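Local coordinates for flagellar hook-associated protein 2 (Helicobacter pylori, PDB 6IWY) that caps the tip of the growing flagellar filament, where it facilitates polymerization of flagellin monomers and keeps them from leaking out unpolymerized, at residues I42-A47 / M358-Q363; V125-H130 / N223-G228; S151-N156 / V167-E172. All coordinates share one frame; numbering follows the deposited sequence.

Interaction 1. Residues I42-A47 / M358-Q363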
ATOM      1  N   ILE A  42      -6.977 -11.326   4.824  1.00 46.58           N
ATOM      2  CA  ILE A  42      -7.105 -11.080   6.254  1.00 46.25           C
ATOM      3  C   ILE A  42      -5.783 -10.609   6.781  1.00 45.05           C
ATOM      4  O   ILE A  42      -4.815 -11.325   6.686  1.00 45.40           O
ATOM      5  CB  ILE A  42      -7.535 -12.339   7.066  1.00 46.80           C
ATOM      6  CG1 ILE A  42      -8.924 -12.822   6.639  1.00 47.42           C
ATOM      7  CG2 ILE A  42      -7.550 -12.035   8.580  1.00 45.01           C
ATOM      8  CD1 ILE A  42      -9.265 -14.184   7.211  1.00 47.49           C
ATOM      9  N   ASN A  43      -5.755  -9.409   7.345  1.00 44.84           N
ATOM     10  CA  ASN A  43      -4.513  -8.813   7.811  1.00 43.76           C
ATOM     11  C   ASN A  43      -4.659  -8.297   9.195  1.00 44.66           C
ATOM     12  O   ASN A  43      -5.741  -7.796   9.586  1.00 46.96           O
ATOM     13  CB  ASN A  43      -4.159  -7.613   6.964  1.00 43.44           C
ATOM     14  CG  ASN A  43      -4.035  -7.949   5.527  1.00 42.85           C
ATOM     15  OD1 ASN A  43      -3.048  -8.557   5.116  1.00 45.26           O
ATOM     16  ND2 ASN A  43      -5.028  -7.574   4.744  1.00 35.11           N
ATOM     17  N   GLU A  44      -3.576  -8.386   9.939  1.00 43.95           N
ATOM     18  CA  GLU A  44      -3.490  -7.688  11.194  1.00 44.78           C
ATOM     19  C   GLU A  44      -2.809  -6.393  10.888  1.00 44.45           C
ATOM     20  O   GLU A  44      -1.863  -6.384  10.139  1.00 44.19           O
ATOM     21  CB  GLU A  44      -2.644  -8.455  12.194  1.00 44.70           C
ATOM     22  CG  GLU A  44      -3.284  -9.698  12.710  1.00 45.82           C
ATOM     23  CD  GLU A  44      -2.291 -10.563  13.397  1.00 48.43           C
ATOM     24  OE1 GLU A  44      -1.113 -10.152  13.468  1.00 49.35           O
ATOM     25  OE2 GLU A  44      -2.667 -11.663  13.847  1.00 52.23           O
ATOM     26  N   LEU A  45      -3.261  -5.315  11.492  1.00 45.46           N
ATOM     27  CA  LEU A  45      -2.596  -4.032  11.360  1.00 46.13           C
ATOM     28  C   LEU A  45      -2.537  -3.379  12.753  1.00 47.86           C
ATOM     29  O   LEU A  45      -3.543  -3.290  13.425  1.00 49.61           O
ATOM     30  CB  LEU A  45      -3.374  -3.147  10.376  1.00 46.21           C
ATOM     31  CG  LEU A  45      -2.959  -1.683  10.221  1.00 46.33           C
ATOM     32  CD1 LEU A  45      -1.713  -1.561   9.343  1.00 45.43           C
ATOM     33  CD2 LEU A  45      -4.107  -0.807   9.672  1.00 45.94           C
ATOM     34  N   GLY A  46      -1.359  -2.949  13.189  1.00 48.13           N
ATOM     35  CA  GLY A  46      -1.253  -2.145  14.385  1.00 49.12           C
ATOM     36  C   GLY A  46      -0.932  -3.038  15.544  1.00 49.90           C
ATOM     37  O   GLY A  46      -0.824  -4.262  15.377  1.00 49.33           O
ATOM     38  N   ALA A  47      -0.787  -2.422  16.721  1.00 51.14           N
ATOM     39  CA  ALA A  47      -0.226  -3.093  17.892  1.00 52.07           C
ATOM     40  C   ALA A  47      -1.349  -3.739  18.680  1.00 53.57           C
ATOM     41  O   ALA A  47      -2.482  -3.719  18.229  1.00 54.14           O
ATOM     42  CB  ALA A  47       0.556  -2.113  18.758  1.00 53.02           C
ATOM     43  N   MET A 358       2.463  -1.553  11.781  1.00 54.13           N
ATOM     44  CA  MET A 358       2.931  -2.886  11.419  1.00 54.67           C
ATOM     45  C   MET A 358       1.775  -3.649  10.772  1.00 54.05           C
ATOM     46  O   MET A 358       0.617  -3.544  11.216  1.00 55.05           O
ATOM     47  CB  MET A 358       3.450  -3.622  12.645  1.00 55.89           C
ATOM     48  CG  MET A 358       5.003  -3.612  12.795  1.00 61.25           C
ATOM     49  SD  MET A 358       6.042  -2.587  11.657  1.00 69.28           S
ATOM     50  CE  MET A 358       7.686  -3.128  12.191  1.00 70.75           C
ATOM     51  N   SER A 359       2.066  -4.375   9.698  1.00 52.90           N
ATOM     52  CA  SER A 359       1.071  -5.237   9.100  1.00 52.34           C
ATOM     53  C   SER A 359       1.616  -6.638   8.967  1.00 51.56           C
ATOM     54  O   SER A 359       2.798  -6.813   8.721  1.00 51.94           O
ATOM     55  CB  SER A 359       0.694  -4.719   7.740  1.00 52.43           C
ATOM     56  OG  SER A 359       1.827  -4.715   6.860  1.00 55.83           O
ATOM     57  N   LYS A 360       0.747  -7.626   9.139  1.00 50.93           N
ATOM     58  CA  LYS A 360       1.037  -9.027   8.806  1.00 50.13           C
ATOM     59  C   LYS A 360      -0.173  -9.614   8.078  1.00 49.08           C
ATOM     60  O   LYS A 360      -1.286  -9.472   8.545  1.00 49.28           O
ATOM     61  CB  LYS A 360       1.315  -9.826  10.087  1.00 50.83           C
ATOM     62  CG  LYS A 360       1.531 -11.345   9.919  1.00 50.96           C
ATOM     63  CD  LYS A 360       2.287 -11.950  11.103  1.00 52.43           C
ATOM     64  CE  LYS A 360       1.403 -12.580  12.195  1.00 54.13           C
ATOM     65  NZ  LYS A 360       1.384 -14.095  12.153  1.00 55.17           N
ATOM     66  N   ASN A 361       0.050 -10.287   6.952  1.00 47.98           N
ATOM     67  CA  ASN A 361      -1.020 -11.006   6.268  1.00 46.80           C
ATOM     68  C   ASN A 361      -1.234 -12.370   6.917  1.00 46.36           C
ATOM     69  O   ASN A 361      -0.287 -13.099   7.139  1.00 45.94           O
ATOM     70  CB  ASN A 361      -0.677 -11.177   4.787  1.00 46.72           C
ATOM     71  CG  ASN A 361      -1.776 -11.858   4.016  1.00 46.73           C
ATOM     72  OD1 ASN A 361      -1.674 -13.033   3.699  1.00 47.36           O
ATOM     73  ND2 ASN A 361      -2.856 -11.135   3.745  1.00 46.57           N
ATOM     74  N   LEU A 362      -2.485 -12.686   7.253  1.00 46.06           N
ATOM     75  CA  LEU A 362      -2.864 -14.005   7.806  1.00 45.82           C
ATOM     76  C   LEU A 362      -3.433 -14.962   6.735  1.00 46.15           C
ATOM     77  O   LEU A 362      -3.310 -16.186   6.837  1.00 46.71           O
ATOM     78  CB  LEU A 362      -3.885 -13.815   8.911  1.00 45.57           C
ATOM     79  CG  LEU A 362      -3.333 -13.230  10.213  1.00 45.12           C
ATOM     80  CD1 LEU A 362      -4.407 -13.289  11.319  1.00 44.38           C
ATOM     81  CD2 LEU A 362      -2.106 -13.957  10.648  1.00 40.90           C
ATOM     82  N   GLN A 363      -4.047 -14.386   5.711  1.00 45.50           N
ATOM     83  CA  GLN A 363      -4.662 -15.143   4.632  1.00 45.92           C
ATOM     84  C   GLN A 363      -4.700 -14.290   3.366  1.00 45.84           C
ATOM     85  O   GLN A 363      -5.170 -13.162   3.404  1.00 44.46           O
ATOM     86  CB  GLN A 363      -6.088 -15.502   5.012  1.00 46.51           C
ATOM     87  CG  GLN A 363      -6.831 -16.101   3.902  1.00 46.72           C
ATOM     88  CD  GLN A 363      -8.160 -16.595   4.317  1.00 47.13           C
ATOM     89  OE1 GLN A 363      -8.263 -17.572   5.056  1.00 47.59           O
ATOM     90  NE2 GLN A 363      -9.208 -15.942   3.827  1.00 47.01           N
TER
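A classic beta bulge, with L362 and Q363 both facing I42, marks one end of the antiparallel pairing between 42-45 and 359-361. The carbonyl oxygen of I42 takes the L362 backbone N at 2.8 Å and, weakly, that of Q363, while I42 N returns a bond to Q363 O. Beyond the bulge E44 and K360 form a hydrogen-bonded pair, and G46 N closes the run on M358 O at 2.9 Å.

N43 and N361 meet as a non-hydrogen-bonded pair, CA to CA 4.4 Å, and there the side chains bridge instead: N361 ND2 donates to N43 OD1 at 2.9 Å. The oxygen lies close to the amide plane of N361, whereas the donor stands 41° above the carbonyl plane of N43. The same ND2 also donates to Q363 O at 3.1 Å, tying the asparagine to the bulge, while N43 ND2 turns to D41 OD1 and V114 O. In this four-stranded antiparallel sheet 42-49 lies between 110-116 and 359-361, an outermost strand within the chain and more than 300 residues later.

On the face of I42, E44 and K360, E44 OE2 comes up against the L362 methyl CD1, 3.5 Å away. E44 and K360 run side by side and point the same way, OE1 3.7 Å from K360 CE, which a bent chi3 (96°) places; OE1 and K360 NZ stay 4.8 Å apart, so any attraction would be long-range. I42 CD1 rests on the Q363 amide, whose NE2 bonds to G40 O.

Interaction 2. Residues V125-H130 / N223-G228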
ATOM      1  N   VAL A 125      -4.500  -6.892  -0.147  1.00 46.17           N
ATOM      2  CA  VAL A 125      -4.263  -5.533   0.331  1.00 45.25           C
ATOM      3  C   VAL A 125      -2.758  -5.250   0.429  1.00 43.90           C
ATOM      4  O   VAL A 125      -2.040  -5.910   1.137  1.00 43.22           O
ATOM      5  CB  VAL A 125      -4.901  -5.274   1.673  1.00 44.42           C
ATOM      6  CG1 VAL A 125      -4.517  -3.907   2.142  1.00 47.18           C
ATOM      7  CG2 VAL A 125      -6.416  -5.352   1.605  1.00 45.67           C
ATOM      8  N   TYR A 126      -2.279  -4.260  -0.293  1.00 44.34           N
ATOM      9  CA  TYR A 126      -0.869  -3.947  -0.276  1.00 43.82           C
ATOM     10  C   TYR A 126      -0.752  -2.663   0.474  1.00 43.76           C
ATOM     11  O   TYR A 126      -1.265  -1.670   0.021  1.00 45.75           O
ATOM     12  CB  TYR A 126      -0.323  -3.813  -1.685  1.00 44.78           C
ATOM     13  CG  TYR A 126      -0.280  -5.130  -2.387  1.00 45.46           C
ATOM     14  CD1 TYR A 126      -1.265  -5.499  -3.288  1.00 48.62           C
ATOM     15  CD2 TYR A 126       0.718  -6.028  -2.114  1.00 45.66           C
ATOM     16  CE1 TYR A 126      -1.229  -6.747  -3.916  1.00 50.38           C
ATOM     17  CE2 TYR A 126       0.765  -7.254  -2.719  1.00 47.82           C
ATOM     18  CZ  TYR A 126      -0.210  -7.612  -3.618  1.00 50.17           C
ATOM     19  OH  TYR A 126      -0.130  -8.851  -4.210  1.00 54.08           O
ATOM     20  N   PHE A 127      -0.108  -2.687   1.635  1.00 42.65           N
ATOM     21  CA  PHE A 127       0.063  -1.491   2.438  1.00 41.72           C
ATOM     22  C   PHE A 127       1.256  -0.738   1.913  1.00 41.79           C
ATOM     23  O   PHE A 127       2.154  -1.334   1.370  1.00 40.82           O
ATOM     24  CB  PHE A 127       0.269  -1.867   3.908  1.00 40.97           C
ATOM     25  CG  PHE A 127      -0.924  -2.508   4.510  1.00 40.13           C
ATOM     26  CD1 PHE A 127      -0.992  -3.880   4.647  1.00 39.53           C
ATOM     27  CD2 PHE A 127      -2.005  -1.739   4.893  1.00 38.92           C
ATOM     28  CE1 PHE A 127      -2.120  -4.465   5.177  1.00 40.79           C
ATOM     29  CE2 PHE A 127      -3.137  -2.306   5.406  1.00 39.22           C
ATOM     30  CZ  PHE A 127      -3.207  -3.671   5.545  1.00 41.00           C
ATOM     31  N   GLY A 128       1.217   0.583   2.034  1.00 42.99           N
ATOM     32  CA  GLY A 128       2.341   1.435   1.669  1.00 44.51           C
ATOM     33  C   GLY A 128       2.328   1.764   0.186  1.00 46.34           C
ATOM     34  O   GLY A 128       1.278   2.052  -0.367  1.00 48.41           O
ATOM     35  N   SER A 129       3.485   1.663  -0.451  1.00 42.16           N
ATOM     36  CA  SER A 129       3.645   1.955  -1.844  1.00 41.26           C
ATOM     37  C   SER A 129       3.849   0.731  -2.743  1.00 39.96           C
ATOM     38  O   SER A 129       4.262  -0.340  -2.319  1.00 38.98           O
ATOM     39  CB  SER A 129       4.863   2.850  -1.978  1.00 40.98           C
ATOM     40  OG  SER A 129       5.873   2.443  -1.083  1.00 41.10           O
ATOM     41  N   HIS A 130       3.579   0.910  -4.026  1.00 40.39           N
ATOM     42  CA  HIS A 130       3.649  -0.198  -4.956  1.00 39.46           C
ATOM     43  C   HIS A 130       3.801   0.316  -6.397  1.00 40.02           C
ATOM     44  O   HIS A 130       3.335   1.392  -6.696  1.00 40.53           O
ATOM     45  CB  HIS A 130       2.383  -1.020  -4.846  1.00 40.26           C
ATOM     46  CG  HIS A 130       1.176  -0.300  -5.347  1.00 42.27           C
ATOM     47  ND1 HIS A 130       0.825  -0.273  -6.686  1.00 43.62           N
ATOM     48  CD2 HIS A 130       0.258   0.458  -4.698  1.00 42.81           C
ATOM     49  CE1 HIS A 130      -0.281   0.437  -6.828  1.00 46.04           C
ATOM     50  NE2 HIS A 130      -0.642   0.895  -5.637  1.00 45.79           N
ATOM     51  N   ASN A 223       5.929  -4.117  -3.832  1.00 39.36           N
ATOM     52  CA  ASN A 223       5.271  -3.436  -2.709  1.00 40.25           C
ATOM     53  C   ASN A 223       6.297  -3.218  -1.643  1.00 39.77           C
ATOM     54  O   ASN A 223       7.133  -4.097  -1.399  1.00 39.43           O
ATOM     55  CB  ASN A 223       4.102  -4.248  -2.143  1.00 42.33           C
ATOM     56  CG  ASN A 223       3.548  -3.678  -0.818  1.00 44.24           C
ATOM     57  OD1 ASN A 223       3.382  -4.414   0.133  1.00 48.29           O
ATOM     58  ND2 ASN A 223       3.261  -2.383  -0.766  1.00 44.97           N
ATOM     59  N   ASP A 224       6.264  -2.010  -1.074  1.00 40.17           N
ATOM     60  CA  ASP A 224       7.050  -1.638   0.095  1.00 40.35           C
ATOM     61  C   ASP A 224       6.095  -1.201   1.213  1.00 41.46           C
ATOM     62  O   ASP A 224       5.460  -0.154   1.107  1.00 41.84           O
ATOM     63  CB  ASP A 224       7.994  -0.498  -0.249  1.00 39.69           C
ATOM     64  CG  ASP A 224       8.885  -0.091   0.939  1.00 43.10           C
ATOM     65  OD1 ASP A 224       8.986  -0.845   1.954  1.00 41.90           O
ATOM     66  OD2 ASP A 224       9.503   1.005   0.849  1.00 47.55           O
ATOM     67  N   ARG A 225       5.991  -2.004   2.266  1.00 41.88           N
ATOM     68  CA  ARG A 225       5.086  -1.703   3.335  1.00 44.01           C
ATOM     69  C   ARG A 225       5.512  -0.485   4.110  1.00 44.22           C
ATOM     70  O   ARG A 225       4.666   0.137   4.753  1.00 45.80           O
ATOM     71  CB  ARG A 225       4.981  -2.835   4.318  1.00 46.61           C
ATOM     72  CG  ARG A 225       4.478  -4.156   3.812  1.00 51.46           C
ATOM     73  CD  ARG A 225       4.615  -5.260   4.950  1.00 58.74           C
ATOM     74  NE  ARG A 225       4.536  -6.594   4.335  1.00 63.44           N
ATOM     75  CZ  ARG A 225       3.407  -7.289   4.138  1.00 68.32           C
ATOM     76  NH1 ARG A 225       2.217  -6.823   4.555  1.00 69.43           N
ATOM     77  NH2 ARG A 225       3.469  -8.475   3.516  1.00 70.16           N
ATOM     78  N   ARG A 226       6.795  -0.126   4.095  1.00 42.91           N
ATOM     79  CA  ARG A 226       7.188   1.108   4.797  1.00 44.41           C
ATOM     80  C   ARG A 226       6.757   2.370   4.054  1.00 44.80           C
ATOM     81  O   ARG A 226       6.782   3.462   4.619  1.00 47.02           O
ATOM     82  CB  ARG A 226       8.677   1.217   5.121  1.00 45.11           C
ATOM     83  CG  ARG A 226       9.416  -0.054   5.504  1.00 44.49           C
ATOM     84  CD  ARG A 226      10.206  -0.464   4.272  1.00 44.54           C
ATOM     85  NE  ARG A 226      11.595  -0.103   4.420  1.00 46.83           N
ATOM     86  CZ  ARG A 226      12.414   0.268   3.443  1.00 44.68           C
ATOM     87  NH1 ARG A 226      12.002   0.388   2.188  1.00 39.82           N
ATOM     88  NH2 ARG A 226      13.670   0.563   3.771  1.00 47.01           N
ATOM     89  N   GLY A 227       6.353   2.225   2.798  1.00 42.97           N
ATOM     90  CA  GLY A 227       5.837   3.336   2.034  1.00 43.15           C
ATOM     91  C   GLY A 227       6.846   4.162   1.263  1.00 42.25           C
ATOM     92  O   GLY A 227       6.476   5.132   0.662  1.00 43.35           O
ATOM     93  N   GLY A 228       8.111   3.774   1.230  1.00 41.03           N
ATOM     94  CA  GLY A 228       9.112   4.586   0.548  1.00 41.01           C
ATOM     95  C   GLY A 228       8.910   4.663  -0.967  1.00 40.09           C
ATOM     96  O   GLY A 228       8.285   3.809  -1.559  1.00 37.72           O
TER
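Y126 opens the contact by bringing its ring up to N223: CD2 lies 3.8 Å from N223 CB, and N223 OD1 sits in the ring plane at its edge. The ring and amide planes are steeply inclined to each other, and the phenol OH is held elsewhere, by D212.

At F127 the backbone does the work. F127 O receives N223 ND2 at 2.6 Å in an almost straight bond (174° at the hydrogen), with the acceptor in the amide plane. R225 NH1 lies at the edge of the F127 ring, near its plane, while R225 NE bonds to G207 O.

G128 passes close to G227, CA to CA 4.0 Å. Its phi is positive, and its CA faces the backbone of the other segment, 3.5 Å from D224 O in a CA-H...O contact.

S129 carries the greatest share of polar contacts. Its N donates to D224 O at 3.1 Å, and its carbonyl accepts D224 N and N223 ND2 (2.8 Å) from opposite faces of the carbonyl plane. Chi1 of 170° sets N223 CG anti to the backbone N, and with chi2 of -131° the single ND2 reaches both F127 O and S129 O. On the other face of the sheet S129 OG donates to G228 O at 2.8 Å and also lies 3.7 Å from D224 CB.

H130 pairs with N223 without hydrogen bonds; the imidazole leads away to D71.

Strand 126-127 belongs to a different sheet, beside 61-67, and the chain passes at G128 into 129-132, antiparallel to 219-224 in a three-stranded sheet. Strand 219-224 ends in a type I beta turn, D224 to G227, closed by G227 N on D224 O.

Interaction 3. Residues S151-N156 / V167-E172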
ATOM      1  N   SER A 151      22.539   0.884 -16.070  1.00 42.61           N
ATOM      2  CA  SER A 151      21.646  -0.266 -16.098  1.00 42.68           C
ATOM      3  C   SER A 151      20.503  -0.020 -17.067  1.00 42.96           C
ATOM      4  O   SER A 151      19.924   1.048 -17.088  1.00 42.91           O
ATOM      5  CB  SER A 151      21.036  -0.529 -14.737  1.00 41.21           C
ATOM      6  OG  SER A 151      21.987  -1.044 -13.834  1.00 43.68           O
ATOM      7  N   GLU A 152      20.189  -1.012 -17.883  1.00 44.18           N
ATOM      8  CA  GLU A 152      19.028  -0.907 -18.769  1.00 45.34           C
ATOM      9  C   GLU A 152      17.716  -0.970 -17.956  1.00 43.88           C
ATOM     10  O   GLU A 152      16.726  -0.451 -18.371  1.00 44.48           O
ATOM     11  CB  GLU A 152      19.106  -1.983 -19.849  1.00 46.63           C
ATOM     12  CG  GLU A 152      20.286  -1.755 -20.749  1.00 50.76           C
ATOM     13  CD  GLU A 152      20.362  -2.688 -21.954  1.00 55.34           C
ATOM     14  OE1 GLU A 152      20.201  -3.915 -21.794  1.00 57.68           O
ATOM     15  OE2 GLU A 152      20.622  -2.175 -23.067  1.00 57.11           O
ATOM     16  N   VAL A 153      17.747  -1.611 -16.796  1.00 43.22           N
ATOM     17  CA  VAL A 153      16.665  -1.598 -15.841  1.00 42.21           C
ATOM     18  C   VAL A 153      17.287  -1.585 -14.463  1.00 41.36           C
ATOM     19  O   VAL A 153      18.155  -2.397 -14.190  1.00 41.57           O
ATOM     20  CB  VAL A 153      15.759  -2.853 -15.961  1.00 42.90           C
ATOM     21  CG1 VAL A 153      14.905  -3.068 -14.662  1.00 41.66           C
ATOM     22  CG2 VAL A 153      14.837  -2.745 -17.188  1.00 44.65           C
ATOM     23  N   SER A 154      16.841  -0.676 -13.595  1.00 41.21           N
ATOM     24  CA  SER A 154      17.223  -0.718 -12.176  1.00 40.66           C
ATOM     25  C   SER A 154      16.060  -0.306 -11.291  1.00 40.24           C
ATOM     26  O   SER A 154      15.222   0.479 -11.693  1.00 40.20           O
ATOM     27  CB  SER A 154      18.413   0.176 -11.885  1.00 41.12           C
ATOM     28  OG  SER A 154      18.015   1.515 -11.768  1.00 41.30           O
ATOM     29  N   LEU A 155      16.038  -0.885 -10.097  1.00 40.21           N
ATOM     30  CA  LEU A 155      15.012  -0.659  -9.092  1.00 40.47           C
ATOM     31  C   LEU A 155      15.557   0.335  -8.080  1.00 41.75           C
ATOM     32  O   LEU A 155      16.592   0.061  -7.435  1.00 42.20           O
ATOM     33  CB  LEU A 155      14.727  -1.958  -8.329  1.00 40.15           C
ATOM     34  CG  LEU A 155      13.585  -2.828  -8.786  1.00 39.56           C
ATOM     35  CD1 LEU A 155      13.657  -4.122  -8.064  1.00 36.90           C
ATOM     36  CD2 LEU A 155      12.290  -2.076  -8.447  1.00 42.36           C
ATOM     37  N   ASN A 156      14.856   1.452  -7.912  1.00 42.37           N
ATOM     38  CA  ASN A 156      15.184   2.429  -6.888  1.00 42.96           C
ATOM     39  C   ASN A 156      14.211   2.328  -5.730  1.00 42.34           C
ATOM     40  O   ASN A 156      13.025   2.640  -5.880  1.00 41.94           O
ATOM     41  CB  ASN A 156      15.117   3.819  -7.448  1.00 44.91           C
ATOM     42  CG  ASN A 156      16.382   4.543  -7.278  1.00 50.26           C
ATOM     43  OD1 ASN A 156      17.317   4.365  -8.091  1.00 61.41           O
ATOM     44  ND2 ASN A 156      16.470   5.364  -6.235  1.00 51.10           N
ATOM     45  N   VAL A 167      19.287  -0.672  -7.447  1.00 43.96           N
ATOM     46  CA  VAL A 167      19.638  -2.084  -7.573  1.00 43.87           C
ATOM     47  C   VAL A 167      19.555  -2.447  -9.052  1.00 43.70           C
ATOM     48  O   VAL A 167      18.458  -2.488  -9.627  1.00 43.31           O
ATOM     49  CB  VAL A 167      18.644  -2.953  -6.811  1.00 43.52           C
ATOM     50  CG1 VAL A 167      19.013  -4.413  -6.958  1.00 42.29           C
ATOM     51  CG2 VAL A 167      18.554  -2.511  -5.332  1.00 44.21           C
ATOM     52  N   PRO A 168      20.706  -2.670  -9.693  1.00 44.19           N
ATOM     53  CA  PRO A 168      20.689  -3.062 -11.095  1.00 44.15           C
ATOM     54  C   PRO A 168      19.929  -4.334 -11.242  1.00 43.81           C
ATOM     55  O   PRO A 168      20.005  -5.132 -10.362  1.00 44.64           O
ATOM     56  CB  PRO A 168      22.169  -3.311 -11.398  1.00 45.95           C
ATOM     57  CG  PRO A 168      22.918  -2.455 -10.440  1.00 46.08           C
ATOM     58  CD  PRO A 168      22.066  -2.379  -9.207  1.00 45.32           C
ATOM     59  N   ILE A 169      19.173  -4.525 -12.307  1.00 44.56           N
ATOM     60  CA  ILE A 169      18.564  -5.825 -12.564  1.00 45.95           C
ATOM     61  C   ILE A 169      19.079  -6.384 -13.882  1.00 47.76           C
ATOM     62  O   ILE A 169      18.782  -5.846 -14.943  1.00 48.24           O
ATOM     63  CB  ILE A 169      17.010  -5.761 -12.560  1.00 46.10           C
ATOM     64  CG1 ILE A 169      16.474  -5.838 -11.109  1.00 47.31           C
ATOM     65  CG2 ILE A 169      16.395  -6.930 -13.357  1.00 46.53           C
ATOM     66  CD1 ILE A 169      16.468  -4.525 -10.325  1.00 46.58           C
ATOM     67  N   MET A 170      19.848  -7.468 -13.798  1.00 49.18           N
ATOM     68  CA  MET A 170      20.458  -8.113 -14.970  1.00 51.64           C
ATOM     69  C   MET A 170      19.808  -9.452 -15.262  1.00 53.22           C
ATOM     70  O   MET A 170      19.514 -10.231 -14.336  1.00 53.31           O
ATOM     71  CB  MET A 170      21.938  -8.362 -14.746  1.00 53.05           C
ATOM     72  CG  MET A 170      22.707  -7.127 -14.299  1.00 54.98           C
ATOM     73  SD  MET A 170      22.501  -5.713 -15.423  1.00 59.26           S
ATOM     74  CE  MET A 170      23.866  -4.723 -14.797  1.00 60.57           C
ATOM     75  N   LEU A 171      19.625  -9.733 -16.555  1.00 54.50           N
ATOM     76  CA  LEU A 171      18.807 -10.843 -16.989  1.00 55.93           C
ATOM     77  C   LEU A 171      18.959 -11.079 -18.478  1.00 58.44           C
ATOM     78  O   LEU A 171      18.577 -10.223 -19.280  1.00 58.12           O
ATOM     79  CB  LEU A 171      17.336 -10.534 -16.714  1.00 54.78           C
ATOM     80  CG  LEU A 171      16.354 -11.675 -16.948  1.00 57.21           C
ATOM     81  CD1 LEU A 171      16.711 -12.887 -16.047  1.00 57.63           C
ATOM     82  CD2 LEU A 171      14.928 -11.186 -16.673  1.00 56.97           C
ATOM     83  N   GLU A 172      19.490 -12.242 -18.848  1.00 60.88           N
ATOM     84  CA  GLU A 172      19.606 -12.615 -20.248  1.00 63.93           C
ATOM     85  C   GLU A 172      18.614 -13.742 -20.435  1.00 66.14           C
ATOM     86  O   GLU A 172      18.850 -14.851 -19.984  1.00 68.85           O
ATOM     87  CB  GLU A 172      21.043 -13.038 -20.599  1.00 65.43           C
TER
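I169 supplies the main bump of this contact: its CD1 is lodged against L155, 3.6 Å from L155 CD1 and 3.7 Å from both L155 CB and CG. Chi1 of -83° sets I169 CG1 anti to the carbonyl carbon, and chi2 of 82° then swings CD1 onto the leucine. V153 CG1 fits beside the root of the same isoleucine, 4.0 Å from I169 CB, so V153 flanks its root and L155 its tip. The backbones are joined by I169 N on V153 O and a reciprocal pair between L155 and V167 (V167 N to L155 O 2.8 Å).

On the opposite face S154 stands across from P168 in a non-hydrogen-bonded pair, CA to CA 4.3 Å. S151 OG reaches the proline ring, 3.3 Å from P168 CB, while S154 OG bonds to E166.

The two segments form part of a beta hairpin, strands 154-158 and 164-173, within a four-stranded antiparallel sheet. Strand 230-233 flanks it beside 154-158 and strand 141-143 beside 164-173, where L143 touches I169, while helix 179-196 packs on the apolar face, where V167 meets A193 and L194 and I169 meets M190.

How the interactions relate
The crystallised chain is an internal piece of the longer FliD protein, and along it the three contacts are nested: interaction 3 lies inside the loop closed by interaction 2, which itself lies inside the loop closed by interaction 1. Interactions 1 and 2 touch, their centres 13 Å apart. S359 OG and R225 NH1 are 3.1 Å apart in a probable hydrogen bond, and the F127 ring packs beside both strands of interaction 1, its CD1 3.6 Å from S359 CB and its CE1 4.0 Å from N43 CG. Interaction 3 stands apart: its centre is about 21 Å from that of interaction 2, with nearest atoms about 7 Å apart, and about 31 Å from that of interaction 1.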